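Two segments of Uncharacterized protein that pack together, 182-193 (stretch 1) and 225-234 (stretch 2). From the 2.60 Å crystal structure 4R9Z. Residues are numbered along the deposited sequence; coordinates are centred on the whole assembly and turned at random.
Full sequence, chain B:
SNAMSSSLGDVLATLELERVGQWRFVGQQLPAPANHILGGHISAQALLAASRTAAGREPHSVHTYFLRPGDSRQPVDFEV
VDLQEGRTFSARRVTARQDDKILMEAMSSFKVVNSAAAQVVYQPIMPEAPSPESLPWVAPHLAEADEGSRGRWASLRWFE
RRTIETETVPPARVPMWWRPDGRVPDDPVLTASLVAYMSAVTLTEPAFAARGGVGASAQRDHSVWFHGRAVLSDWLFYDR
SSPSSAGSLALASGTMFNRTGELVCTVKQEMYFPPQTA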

# COMPACT_ATOMS: atom_id res chain seq x y z
N GLY B 182 -9.60 2.98 -27.88
CA GLY B 182 -9.79 1.70 -28.54
C GLY B 182 -10.69 0.80 -27.71
O GLY B 182 -11.06 1.15 -26.58
N ARG B 183 -11.06 -0.35 -28.26
CA ARG B 183 -11.98 -1.25 -27.59
C ARG B 183 -11.24 -2.28 -26.74
O ARG B 183 -10.18 -2.78 -27.13
CB ARG B 183 -12.88 -1.95 -28.62
CG ARG B 183 -13.98 -2.81 -28.02
CD ARG B 183 -14.97 -1.94 -27.26
NE ARG B 183 -15.69 -1.05 -28.17
CZ ARG B 183 -16.85 -0.45 -27.89
NH1 ARG B 183 -17.43 -0.65 -26.72
NH2 ARG B 183 -17.41 0.34 -28.79
N VAL B 184 -11.77 -2.57 -25.55
CA VAL B 184 -11.15 -3.54 -24.64
C VAL B 184 -11.97 -4.84 -24.58
O VAL B 184 -13.19 -4.80 -24.48
CB VAL B 184 -11.01 -2.94 -23.22
CG1 VAL B 184 -10.49 -3.98 -22.22
CG2 VAL B 184 -10.10 -1.72 -23.25
N PRO B 185 -11.28 -6.00 -24.61
CA PRO B 185 -11.85 -7.35 -24.62
C PRO B 185 -12.88 -7.69 -23.53
O PRO B 185 -13.47 -8.76 -23.62
CB PRO B 185 -10.62 -8.23 -24.46
CG PRO B 185 -9.57 -7.49 -25.20
CD PRO B 185 -9.84 -6.03 -24.97
N ASP B 186 -13.06 -6.82 -22.54
CA ASP B 186 -14.06 -7.04 -21.48
C ASP B 186 -13.64 -8.25 -20.65
O ASP B 186 -14.46 -9.04 -20.20
CB ASP B 186 -15.48 -7.22 -22.05
CG ASP B 186 -16.55 -7.17 -20.97
OD1 ASP B 186 -16.85 -6.07 -20.47
OD2 ASP B 186 -17.11 -8.24 -20.63
N ASP B 187 -12.33 -8.40 -20.49
CA ASP B 187 -11.77 -9.34 -19.54
C ASP B 187 -11.60 -8.61 -18.21
O ASP B 187 -10.77 -7.71 -18.09
CB ASP B 187 -10.43 -9.87 -20.07
CG ASP B 187 -9.85 -10.98 -19.21
OD1 ASP B 187 -10.30 -11.18 -18.06
OD2 ASP B 187 -8.92 -11.66 -19.70
N PRO B 188 -12.37 -9.02 -17.19
CA PRO B 188 -12.34 -8.46 -15.83
C PRO B 188 -10.92 -8.31 -15.29
O PRO B 188 -10.58 -7.27 -14.73
CB PRO B 188 -13.11 -9.49 -15.01
CG PRO B 188 -14.05 -10.11 -15.98
CD PRO B 188 -13.36 -10.11 -17.31
N VAL B 189 -10.10 -9.35 -15.47
CA VAL B 189 -8.72 -9.34 -15.02
C VAL B 189 -7.84 -8.41 -15.86
O VAL B 189 -7.01 -7.67 -15.32
CB VAL B 189 -8.13 -10.77 -15.02
CG1 VAL B 189 -6.62 -10.75 -14.90
CG2 VAL B 189 -8.75 -11.60 -13.91
N LEU B 190 -8.02 -8.44 -17.18
CA LEU B 190 -7.28 -7.53 -18.06
C LEU B 190 -7.64 -6.08 -17.75
O LEU B 190 -6.78 -5.21 -17.77
CB LEU B 190 -7.56 -7.84 -19.53
CG LEU B 190 -6.80 -6.99 -20.56
CD1 LEU B 190 -5.32 -6.97 -20.24
CD2 LEU B 190 -7.03 -7.52 -21.97
N THR B 191 -8.92 -5.85 -17.48
CA THR B 191 -9.41 -4.52 -17.13
C THR B 191 -8.77 -4.00 -15.84
O THR B 191 -8.39 -2.83 -15.75
CB THR B 191 -10.94 -4.53 -16.98
OG1 THR B 191 -11.54 -4.85 -18.24
CG2 THR B 191 -11.45 -3.18 -16.52
N ALA B 192 -8.65 -4.87 -14.84
CA ALA B 192 -8.07 -4.49 -13.57
C ALA B 192 -6.61 -4.07 -13.74
O ALA B 192 -6.17 -3.08 -13.15
CB ALA B 192 -8.19 -5.61 -12.57
N SER B 193 -5.86 -4.82 -14.55
CA SER B 193 -4.45 -4.50 -14.76
C SER B 193 -4.31 -3.19 -15.54
O SER B 193 -3.36 -2.45 -15.33
CB SER B 193 -3.73 -5.62 -15.50
OG SER B 193 -4.25 -5.78 -16.81
N TRP B 225 -6.12 -0.64 -4.30
CA TRP B 225 -7.18 -1.44 -3.71
C TRP B 225 -8.41 -1.37 -4.59
O TRP B 225 -8.96 -0.29 -4.83
CB TRP B 225 -7.49 -0.96 -2.29
CG TRP B 225 -6.32 -1.03 -1.36
CD1 TRP B 225 -6.02 -2.04 -0.50
CD2 TRP B 225 -5.28 -0.05 -1.22
NE1 TRP B 225 -4.86 -1.75 0.18
CE2 TRP B 225 -4.39 -0.54 -0.24
CE3 TRP B 225 -5.02 1.18 -1.81
CZ2 TRP B 225 -3.26 0.17 0.15
CZ3 TRP B 225 -3.90 1.88 -1.42
CH2 TRP B 225 -3.03 1.37 -0.45
N PHE B 226 -8.86 -2.50 -5.08
CA PHE B 226 -9.97 -2.55 -5.99
C PHE B 226 -11.28 -2.60 -5.29
O PHE B 226 -11.41 -3.22 -4.28
CB PHE B 226 -9.84 -3.73 -6.92
CG PHE B 226 -8.65 -3.66 -7.81
CD1 PHE B 226 -8.68 -2.94 -8.97
CD2 PHE B 226 -7.51 -4.33 -7.49
CE1 PHE B 226 -7.59 -2.89 -9.77
CE2 PHE B 226 -6.42 -4.28 -8.29
CZ PHE B 226 -6.47 -3.56 -9.44
N HIS B 227 -12.26 -1.92 -5.84
CA HIS B 227 -13.55 -1.82 -5.22
C HIS B 227 -14.62 -2.45 -6.07
O HIS B 227 -15.22 -3.42 -5.71
CB HIS B 227 -13.86 -0.36 -4.98
CG HIS B 227 -15.09 -0.12 -4.19
ND1 HIS B 227 -16.30 0.13 -4.78
CD2 HIS B 227 -15.30 -0.05 -2.87
CE1 HIS B 227 -17.20 0.32 -3.85
NE2 HIS B 227 -16.62 0.21 -2.68
N GLY B 228 -14.83 -1.88 -7.23
CA GLY B 228 -15.87 -2.31 -8.10
C GLY B 228 -15.23 -2.55 -9.41
O GLY B 228 -14.10 -2.21 -9.59
N ARG B 229 -15.94 -3.17 -10.31
CA ARG B 229 -15.37 -3.52 -11.61
C ARG B 229 -15.44 -2.34 -12.59
O ARG B 229 -16.48 -1.71 -12.74
CB ARG B 229 -16.08 -4.74 -12.18
CG ARG B 229 -15.14 -5.73 -12.81
CD ARG B 229 -15.86 -6.99 -13.22
NE ARG B 229 -16.15 -7.82 -12.06
CZ ARG B 229 -16.64 -9.05 -12.12
NH1 ARG B 229 -16.91 -9.60 -13.30
NH2 ARG B 229 -16.87 -9.73 -11.01
N ALA B 230 -14.32 -2.07 -13.24
CA ALA B 230 -14.20 -0.91 -14.11
C ALA B 230 -14.95 -1.08 -15.42
O ALA B 230 -14.94 -2.15 -16.03
CB ALA B 230 -12.74 -0.62 -14.40
N VAL B 231 -15.59 0.00 -15.87
CA VAL B 231 -16.27 0.02 -17.16
C VAL B 231 -15.45 0.84 -18.13
O VAL B 231 -15.52 2.07 -18.13
CB VAL B 231 -17.68 0.61 -17.05
CG1 VAL B 231 -18.31 0.68 -18.42
CG2 VAL B 231 -18.54 -0.23 -16.12
N LEU B 232 -14.67 0.17 -18.98
CA LEU B 232 -13.76 0.86 -19.89
C LEU B 232 -14.41 1.20 -21.22
O LEU B 232 -13.73 1.59 -22.17
CB LEU B 232 -12.52 0.01 -20.15
CG LEU B 232 -11.63 -0.36 -18.96
CD1 LEU B 232 -10.49 -1.24 -19.43
CD2 LEU B 232 -11.10 0.89 -18.28
N SER B 233 -15.73 1.06 -21.30
CA SER B 233 -16.45 1.38 -22.53
C SER B 233 -16.97 2.81 -22.46
O SER B 233 -17.72 3.25 -23.33
CB SER B 233 -17.62 0.41 -22.73
OG SER B 233 -18.47 0.40 -21.60
N ASP B 234 -16.54 3.53 -21.44
CA ASP B 234 -16.94 4.91 -21.23
C ASP B 234 -15.84 5.60 -20.43
O ASP B 234 -14.86 4.97 -20.06
CB ASP B 234 -18.29 4.97 -20.51
CG ASP B 234 -19.01 6.29 -20.73
OD1 ASP B 234 -18.42 7.21 -21.33
OD2 ASP B 234 -20.18 6.40 -20.30

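No hydrogen bond crosses this contact; it is held by van der Waals packing, and the 415 Å² it buries is modest. Stretch 2 leaves a strand and runs as a loop, extended from Gly228 to Val231, past a helix start and the loop before it, in a broadly opposite direction, though Arg229 to Ala230 locally follows Pro188 to Thr191; Val184 lies near Leu232, Arg183 near Ser233.

Phe226, at the strand's end of the contact, presents its ring to Ala192: CE1 lies 3.9 Å from Ala192 CB and 3.7 Å from Ala192 O, the carbonyl sitting at the ring edge, where aromatic hydrogens carry slight positive charge. Arg229, an exposed residue, brings its guanidinium obliquely to the proline that opens the helix, NH1 4.0 Å from Pro188 CG. Ala230 points toward the helix, and its small CB comes within 3.6 Å of Thr191 CG2. Val231 then turns away, and Leu232 returns to the contact, its CD1 3.6 Å from Thr191 CG2 and 3.9 Å from Val184 CG2, bridging helix and loop. Ser233 closes the contact loosely, its CB 4.1 Å from NH1 of the poorly ordered Arg183.

Thr191 shows the rule best: its OG1 donates to Asp187 O (3.0 Å), which satisfies the hydroxyl beside an apolar neighbour, while its methyl CG2 makes the closest approaches to Ala230 and Leu232. Asp187 caps that helix, OD1 accepting from Val189 N at 3.2 Å.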